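Local coordinates for pesticidal crystal protein Cry2Aa (Bacillus thuringiensis serovar kurstaki, PDB 1I5P), which kills dipteran and lepidopteran larvae by binding to midgut epithelial cells and promoting their colloid-osmotic lysis, at residues T510-K515 with Q519-R524; N583-S588 with D618-M623. All blocks are in the same frame, centred on the assembly; numbering follows the deposited sequence.

Contact 1 (T510-K515 with Q519-R524); sequences TFISEK and QGDSLR
An antiparallel β-hairpin in the C-terminal β-sandwich domain pairs Phe511 with Arg524 and Ser513 with Ser522. The outer rung is closed by Phe511 N to Arg524 O (3.0 Å) and Arg524 N to Phe511 O (2.7 Å), the inner one by Ser513 N to Ser522 O (2.8 Å) and its reciprocal bond. Between them lies the non-hydrogen-bonded pair Ile512–Leu523, on the sheet face opposite to Phe511 and Ser513. The guanidinium of Arg524 lies only 18° from the Phe511 ring plane, and its NH2 comes 3.5 Å from Phe511 CB, while NE forms a salt bridge with Glu526. Toward the turn, side chains replace backbone rungs. Lys515 N donates to Asp521 OD1 (3.0 Å) from above the carboxylate plane, and a water bridges that oxygen to Lys515 O; Gln301 holds OD2. The Lys515 chain, bent at chi2 (-61°) and again at chi4, curls back along the face that carries Ser513 and Ser522, so that NZ donates to Ser522 OG (2.8 Å) and to Glu514 O, gripping the ammonium within largely buried surroundings. Beyond the hairpin, Glu514 reaches Trp293 in helix 293-300, and strand 522-525 pairs antiparallel with strand 617-626.

Contact 2 (N583-S588 with D618-M623); sequences NGARFS and DLMNIM
Met620 reaches directly to Ala585 and Phe587 within a curled sheet of the jelly-roll β-sandwich, in which strand 541-550 pairs antiparallel with both strand 585-597 and strand 617-626. The two segments share no hydrogen bond, and their backbones stay apart, with Ala585 and Asp618 CA atoms 7.3 Å from each other and those of Phe587 and Met620 7.6 Å. What bridges the gap is one thioether. Its close-packed part is small: CG of Met620 stands anti to the carbonyl carbon (chi1 -58°), the chain runs on extended through chi2, and a bend at chi3 (76°) lets both SD and CE rest against the two β-carbons. Met620 also belongs to a classic β-bulge, where Met620 and Asn621 together stand across from the single residue Arg548. The other side is much looser. Partly exposed Asp618 comes no nearer than 4.4 Å, from OD2 to Ala585 CB, and its OD1 is hydrogen-bonded to Ser522 OG instead. The Phe587 ring likewise leads off, toward a cation-pi contact with Arg548, and leaves the touching to its first carbon: Phe587 CB lies 3.5 Å from Met620 SD, while Ala585 CB stays at 4.1 Å.

How the contacts relate
Contacts 1 and 2 are both largely buried and meet in one sheet, where strands 522-525 and 617-626 are neighbours; their centres lie about 8 Å apart. A backbone bond from Leu619 N to Leu523 O (2.8 Å) stitches them together, and Asp618 OD1 takes a probable hydrogen bond from Ser522. The chemistry follows the pairing of the strands. In contact 1 the strands are adjacent, so main-chain rungs dominate and polar side chains with ordered water take over near the turn. In contact 2 both strands pair with a third, leaving chiefly apolar touches and no hydrogen bond. Lys515 CE packs on Ala585 CB (3.5 Å), joining the lysine of contact 1 to the alanine that Met620 touches in contact 2.

Contact 1 (T510-K515 with Q519-R524)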
ATOM      1  N   THR A 510       7.622  16.113  13.116  1.00 18.85           N
ATOM      2  CA  THR A 510       7.317  14.717  12.801  1.00 18.53           C
ATOM      3  C   THR A 510       6.903  14.606  11.339  1.00 17.70           C
ATOM      4  O   THR A 510       6.008  15.316  10.887  1.00 16.60           O
ATOM      5  CB  THR A 510       6.175  14.178  13.695  1.00 20.77           C
ATOM      6  OG1 THR A 510       6.592  14.207  15.066  1.00 23.00           O
ATOM      7  CG2 THR A 510       5.815  12.744  13.307  1.00 19.39           C
ATOM      8  N   PHE A 511       7.546  13.702  10.606  1.00 17.02           N
ATOM      9  CA  PHE A 511       7.251  13.541   9.187  1.00 17.75           C
ATOM     10  C   PHE A 511       6.951  12.115   8.753  1.00 17.24           C
ATOM     11  O   PHE A 511       7.409  11.152   9.358  1.00 16.49           O
ATOM     12  CB  PHE A 511       8.427  14.058   8.345  1.00 16.70           C
ATOM     13  CG  PHE A 511       8.836  15.467   8.668  1.00 15.72           C
ATOM     14  CD1 PHE A 511       9.579  15.743   9.812  1.00 15.00           C
ATOM     15  CD2 PHE A 511       8.448  16.521   7.847  1.00 13.21           C
ATOM     16  CE1 PHE A 511       9.935  17.049  10.134  1.00 17.86           C
ATOM     17  CE2 PHE A 511       8.796  17.834   8.160  1.00 16.76           C
ATOM     18  CZ  PHE A 511       9.541  18.099   9.310  1.00 12.10           C
ATOM     19  N   ILE A 512       6.173  11.997   7.685  1.00 17.76           N
ATOM     20  CA  ILE A 512       5.856  10.695   7.126  1.00 17.04           C
ATOM     21  C   ILE A 512       7.009  10.428   6.170  1.00 15.70           C
ATOM     22  O   ILE A 512       7.351  11.284   5.362  1.00 16.23           O
ATOM     23  CB  ILE A 512       4.514  10.725   6.368  1.00 16.10           C
ATOM     24  CG1 ILE A 512       3.386  11.032   7.358  1.00 16.13           C
ATOM     25  CG2 ILE A 512       4.271   9.393   5.671  1.00 15.91           C
ATOM     26  CD1 ILE A 512       2.013  11.135   6.731  1.00 16.70           C
ATOM     27  N   SER A 513       7.624   9.256   6.290  1.00 15.08           N
ATOM     28  CA  SER A 513       8.761   8.893   5.457  1.00 14.91           C
ATOM     29  C   SER A 513       8.485   7.652   4.606  1.00 14.67           C
ATOM     30  O   SER A 513       8.221   6.567   5.122  1.00 14.67           O
ATOM     31  CB  SER A 513       9.988   8.658   6.345  1.00 15.51           C
ATOM     32  OG  SER A 513      11.122   8.281   5.583  1.00 19.09           O
ATOM     33  N   GLU A 514       8.558   7.835   3.296  1.00 13.73           N
ATOM     34  CA  GLU A 514       8.324   6.775   2.322  1.00 15.39           C
ATOM     35  C   GLU A 514       9.085   5.472   2.604  1.00 14.56           C
ATOM     36  O   GLU A 514      10.259   5.496   2.984  1.00 11.39           O
ATOM     37  CB  GLU A 514       8.687   7.311   0.928  1.00 17.20           C
ATOM     38  CG  GLU A 514       8.864   6.255  -0.143  1.00 21.30           C
ATOM     39  CD  GLU A 514       8.974   6.848  -1.538  1.00 20.85           C
ATOM     40  OE1 GLU A 514       9.938   7.602  -1.795  1.00 20.14           O
ATOM     41  OE2 GLU A 514       8.098   6.556  -2.379  1.00 17.84           O
ATOM     42  N   LYS A 515       8.395   4.342   2.431  1.00 12.44           N
ATOM     43  CA  LYS A 515       8.988   3.015   2.617  1.00 12.02           C
ATOM     44  C   LYS A 515       8.535   2.098   1.484  1.00 12.49           C
ATOM     45  O   LYS A 515       7.451   2.273   0.937  1.00 12.08           O
ATOM     46  CB  LYS A 515       8.576   2.417   3.967  1.00 14.22           C
ATOM     47  CG  LYS A 515       9.165   3.151   5.160  1.00 12.75           C
ATOM     48  CD  LYS A 515      10.684   3.090   5.125  1.00 15.68           C
ATOM     49  CE  LYS A 515      11.299   4.019   6.161  1.00 16.55           C
ATOM     50  NZ  LYS A 515      10.957   5.442   5.882  1.00 16.53           N
ATOM     51  N   GLN A 519       4.849  -2.148   4.415  1.00  9.42           N
ATOM     52  CA  GLN A 519       3.381  -2.127   4.418  1.00 11.12           C
ATOM     53  C   GLN A 519       2.877  -0.707   4.664  1.00 11.14           C
ATOM     54  O   GLN A 519       1.903  -0.491   5.381  1.00 12.25           O
ATOM     55  CB  GLN A 519       2.820  -3.065   5.490  1.00  8.67           C
ATOM     56  CG  GLN A 519       3.183  -4.536   5.310  1.00  9.37           C
ATOM     57  CD  GLN A 519       2.505  -5.189   4.112  1.00 10.04           C
ATOM     58  OE1 GLN A 519       2.708  -6.376   3.849  1.00  8.82           O
ATOM     59  NE2 GLN A 519       1.694  -4.423   3.387  1.00  7.97           N
ATOM     60  N   GLY A 520       3.548   0.262   4.056  1.00 11.62           N
ATOM     61  CA  GLY A 520       3.156   1.649   4.221  1.00 10.32           C
ATOM     62  C   GLY A 520       4.333   2.479   4.674  1.00 11.05           C
ATOM     63  O   GLY A 520       5.395   1.938   4.963  1.00 12.36           O
ATOM     64  N   ASP A 521       4.157   3.793   4.750  1.00 10.66           N
ATOM     65  CA  ASP A 521       5.257   4.654   5.163  1.00 10.37           C
ATOM     66  C   ASP A 521       5.459   4.646   6.672  1.00 11.71           C
ATOM     67  O   ASP A 521       4.625   4.145   7.427  1.00 11.12           O
ATOM     68  CB  ASP A 521       5.033   6.088   4.663  1.00  8.29           C
ATOM     69  CG  ASP A 521       4.973   6.173   3.145  1.00 11.91           C
ATOM     70  OD1 ASP A 521       5.515   5.261   2.474  1.00 12.21           O
ATOM     71  OD2 ASP A 521       4.393   7.152   2.620  1.00 14.68           O
ATOM     72  N   SER A 522       6.589   5.196   7.103  1.00 12.15           N
ATOM     73  CA  SER A 522       6.908   5.253   8.521  1.00 13.67           C
ATOM     74  C   SER A 522       6.720   6.662   9.073  1.00 14.21           C
ATOM     75  O   SER A 522       6.542   7.626   8.318  1.00 12.23           O
ATOM     76  CB  SER A 522       8.352   4.793   8.763  1.00 14.54           C
ATOM     77  OG  SER A 522       9.283   5.668   8.144  1.00 13.09           O
ATOM     78  N   LEU A 523       6.746   6.764  10.398  1.00 14.72           N
ATOM     79  CA  LEU A 523       6.601   8.043  11.076  1.00 16.40           C
ATOM     80  C   LEU A 523       7.984   8.377  11.629  1.00 17.39           C
ATOM     81  O   LEU A 523       8.510   7.663  12.487  1.00 15.52           O
ATOM     82  CB  LEU A 523       5.575   7.922  12.210  1.00 17.86           C
ATOM     83  CG  LEU A 523       4.737   9.160  12.543  1.00 22.50           C
ATOM     84  CD1 LEU A 523       4.033   9.673  11.286  1.00 18.44           C
ATOM     85  CD2 LEU A 523       3.714   8.808  13.629  1.00 20.39           C
ATOM     86  N   ARG A 524       8.583   9.449  11.120  1.00 17.10           N
ATOM     87  CA  ARG A 524       9.909   9.844  11.572  1.00 19.10           C
ATOM     88  C   ARG A 524       9.848  10.954  12.613  1.00 17.48           C
ATOM     89  O   ARG A 524       9.380  12.059  12.331  1.00 18.45           O
ATOM     90  CB  ARG A 524      10.769  10.302  10.389  1.00 18.59           C
ATOM     91  CG  ARG A 524      12.208  10.617  10.783  1.00 21.32           C
ATOM     92  CD  ARG A 524      13.053  11.112   9.610  1.00 20.38           C
ATOM     93  NE  ARG A 524      12.635  12.425   9.117  1.00 19.66           N
ATOM     94  CZ  ARG A 524      12.128  12.645   7.908  1.00 20.62           C
ATOM     95  NH1 ARG A 524      11.967  11.638   7.058  1.00 21.75           N
ATOM     96  NH2 ARG A 524      11.800  13.873   7.537  1.00 18.57           N
TER
HETATM   97  O   HOH W   1      10.058  12.237   4.600  1.00 27.59           O
HETATM   98  O   HOH W   2       5.832  -0.049   2.146  1.00  8.32           O
HETATM   99  O   HOH W   3       5.342   4.113   0.128  1.00 14.60           O

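Contact 2 (N583-S588 with D618-M623)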
ATOM      1  N   ASN A 583      14.805   2.868   2.110  1.00 17.84           N
ATOM      2  CA  ASN A 583      14.891   4.321   2.010  1.00 17.79           C
ATOM      3  C   ASN A 583      15.704   4.928   3.161  1.00 18.93           C
ATOM      4  O   ASN A 583      15.347   5.971   3.708  1.00 17.92           O
ATOM      5  CB  ASN A 583      13.480   4.918   1.983  1.00 19.47           C
ATOM      6  CG  ASN A 583      13.473   6.395   1.654  1.00 23.35           C
ATOM      7  OD1 ASN A 583      14.279   6.865   0.857  1.00 24.90           O
ATOM      8  ND2 ASN A 583      12.551   7.134   2.261  1.00 22.51           N
ATOM      9  N   GLY A 584      16.796   4.263   3.530  1.00 19.93           N
ATOM     10  CA  GLY A 584      17.635   4.766   4.606  1.00 21.74           C
ATOM     11  C   GLY A 584      17.377   4.125   5.960  1.00 22.43           C
ATOM     12  O   GLY A 584      18.256   4.107   6.821  1.00 22.38           O
ATOM     13  N   ALA A 585      16.176   3.594   6.159  1.00 20.63           N
ATOM     14  CA  ALA A 585      15.839   2.960   7.428  1.00 19.54           C
ATOM     15  C   ALA A 585      16.303   1.505   7.463  1.00 17.85           C
ATOM     16  O   ALA A 585      16.258   0.806   6.455  1.00 19.60           O
ATOM     17  CB  ALA A 585      14.330   3.037   7.669  1.00 17.37           C
ATOM     18  N   ARG A 586      16.767   1.063   8.626  1.00 17.37           N
ATOM     19  CA  ARG A 586      17.211  -0.316   8.811  1.00 19.86           C
ATOM     20  C   ARG A 586      16.406  -0.843   9.984  1.00 20.77           C
ATOM     21  O   ARG A 586      16.815  -0.733  11.142  1.00 20.13           O
ATOM     22  CB  ARG A 586      18.704  -0.370   9.129  1.00 22.59           C
ATOM     23  CG  ARG A 586      19.584  -0.022   7.950  1.00 28.06           C
ATOM     24  CD  ARG A 586      21.022   0.118   8.385  1.00 32.75           C
ATOM     25  NE  ARG A 586      21.624   1.298   7.786  1.00 36.89           N
ATOM     26  CZ  ARG A 586      22.701   1.907   8.262  1.00 39.34           C
ATOM     27  NH1 ARG A 586      23.303   1.445   9.352  1.00 40.46           N
ATOM     28  NH2 ARG A 586      23.171   2.986   7.652  1.00 42.81           N
ATOM     29  N   PHE A 587      15.253  -1.419   9.670  1.00 19.77           N
ATOM     30  CA  PHE A 587      14.356  -1.904  10.698  1.00 18.98           C
ATOM     31  C   PHE A 587      14.842  -3.066  11.541  1.00 19.89           C
ATOM     32  O   PHE A 587      15.721  -3.840  11.155  1.00 18.92           O
ATOM     33  CB  PHE A 587      12.984  -2.238  10.081  1.00 16.71           C
ATOM     34  CG  PHE A 587      12.820  -3.680   9.663  1.00 16.69           C
ATOM     35  CD1 PHE A 587      12.541  -4.671  10.604  1.00 13.85           C
ATOM     36  CD2 PHE A 587      12.915  -4.043   8.323  1.00 18.39           C
ATOM     37  CE1 PHE A 587      12.358  -5.997  10.216  1.00 14.50           C
ATOM     38  CE2 PHE A 587      12.734  -5.370   7.924  1.00 16.41           C
ATOM     39  CZ  PHE A 587      12.454  -6.347   8.872  1.00 12.59           C
ATOM     40  N   SER A 588      14.241  -3.154  12.719  1.00 19.94           N
ATOM     41  CA  SER A 588      14.491  -4.215  13.669  1.00 19.73           C
ATOM     42  C   SER A 588      13.187  -4.317  14.436  1.00 18.49           C
ATOM     43  O   SER A 588      12.546  -3.299  14.703  1.00 19.13           O
ATOM     44  CB  SER A 588      15.625  -3.855  14.623  1.00 19.87           C
ATOM     45  OG  SER A 588      15.881  -4.941  15.495  1.00 17.30           O
ATOM     46  N   ASP A 618      12.517   6.251  13.391  1.00 18.38           N
ATOM     47  CA  ASP A 618      11.463   5.820  12.479  1.00 18.65           C
ATOM     48  C   ASP A 618      10.572   4.767  13.125  1.00 17.62           C
ATOM     49  O   ASP A 618      11.024   3.665  13.423  1.00 15.98           O
ATOM     50  CB  ASP A 618      12.056   5.226  11.198  1.00 20.18           C
ATOM     51  CG  ASP A 618      12.388   6.281  10.153  1.00 21.85           C
ATOM     52  OD1 ASP A 618      11.470   6.733   9.437  1.00 19.38           O
ATOM     53  OD2 ASP A 618      13.573   6.658  10.049  1.00 25.02           O
ATOM     54  N   LEU A 619       9.308   5.115  13.348  1.00 17.09           N
ATOM     55  CA  LEU A 619       8.345   4.169  13.905  1.00 16.24           C
ATOM     56  C   LEU A 619       7.759   3.585  12.619  1.00 14.31           C
ATOM     57  O   LEU A 619       6.988   4.254  11.927  1.00 13.74           O
ATOM     58  CB  LEU A 619       7.251   4.901  14.685  1.00 15.72           C
ATOM     59  CG  LEU A 619       6.681   4.247  15.949  1.00 19.91           C
ATOM     60  CD1 LEU A 619       5.222   4.652  16.073  1.00 15.38           C
ATOM     61  CD2 LEU A 619       6.810   2.730  15.911  1.00 16.07           C
ATOM     62  N   MET A 620       8.130   2.346  12.302  1.00 14.63           N
ATOM     63  CA  MET A 620       7.692   1.711  11.061  1.00 13.06           C
ATOM     64  C   MET A 620       6.442   0.837  11.084  1.00 12.93           C
ATOM     65  O   MET A 620       5.638   0.889  10.148  1.00 12.80           O
ATOM     66  CB  MET A 620       8.871   0.943  10.472  1.00 13.97           C
ATOM     67  CG  MET A 620      10.062   1.859  10.204  1.00 12.29           C
ATOM     68  SD  MET A 620      11.556   0.973   9.799  1.00 12.97           S
ATOM     69  CE  MET A 620      11.169   0.499   8.106  1.00 10.51           C
ATOM     70  N   ASN A 621       6.282   0.018  12.120  1.00 11.71           N
ATOM     71  CA  ASN A 621       5.094  -0.821  12.221  1.00 12.17           C
ATOM     72  C   ASN A 621       4.802  -1.195  13.663  1.00 13.13           C
ATOM     73  O   ASN A 621       5.698  -1.261  14.506  1.00 12.06           O
ATOM     74  CB  ASN A 621       5.233  -2.105  11.393  1.00 11.97           C
ATOM     75  CG  ASN A 621       3.884  -2.603  10.850  1.00 15.61           C
ATOM     76  OD1 ASN A 621       2.816  -2.227  11.347  1.00 11.81           O
ATOM     77  ND2 ASN A 621       3.935  -3.453   9.825  1.00 12.22           N
ATOM     78  N   ILE A 622       3.526  -1.437  13.929  1.00 13.16           N
ATOM     79  CA  ILE A 622       3.063  -1.821  15.249  1.00 13.93           C
ATOM     80  C   ILE A 622       2.390  -3.164  15.033  1.00 14.24           C
ATOM     81  O   ILE A 622       1.389  -3.255  14.320  1.00 15.73           O
ATOM     82  CB  ILE A 622       2.033  -0.797  15.792  1.00 13.97           C
ATOM     83  CG1 ILE A 622       2.680   0.588  15.882  1.00 13.53           C
ATOM     84  CG2 ILE A 622       1.519  -1.234  17.162  1.00 11.44           C
ATOM     85  CD1 ILE A 622       1.675   1.730  16.060  1.00 13.28           C
ATOM     86  N   MET A 623       2.933  -4.213  15.631  1.00 13.54           N
ATOM     87  CA  MET A 623       2.334  -5.522  15.441  1.00 18.10           C
ATOM     88  C   MET A 623       2.100  -6.317  16.707  1.00 16.04           C
ATOM     89  O   MET A 623       2.993  -6.463  17.544  1.00 15.78           O
ATOM     90  CB  MET A 623       3.166  -6.353  14.465  1.00 19.58           C
ATOM     91  CG  MET A 623       4.637  -6.300  14.728  1.00 29.28           C
ATOM     92  SD  MET A 623       5.466  -5.233  13.552  1.00 32.70           S
ATOM     93  CE  MET A 623       7.091  -5.984  13.585  1.00 26.54           C
TER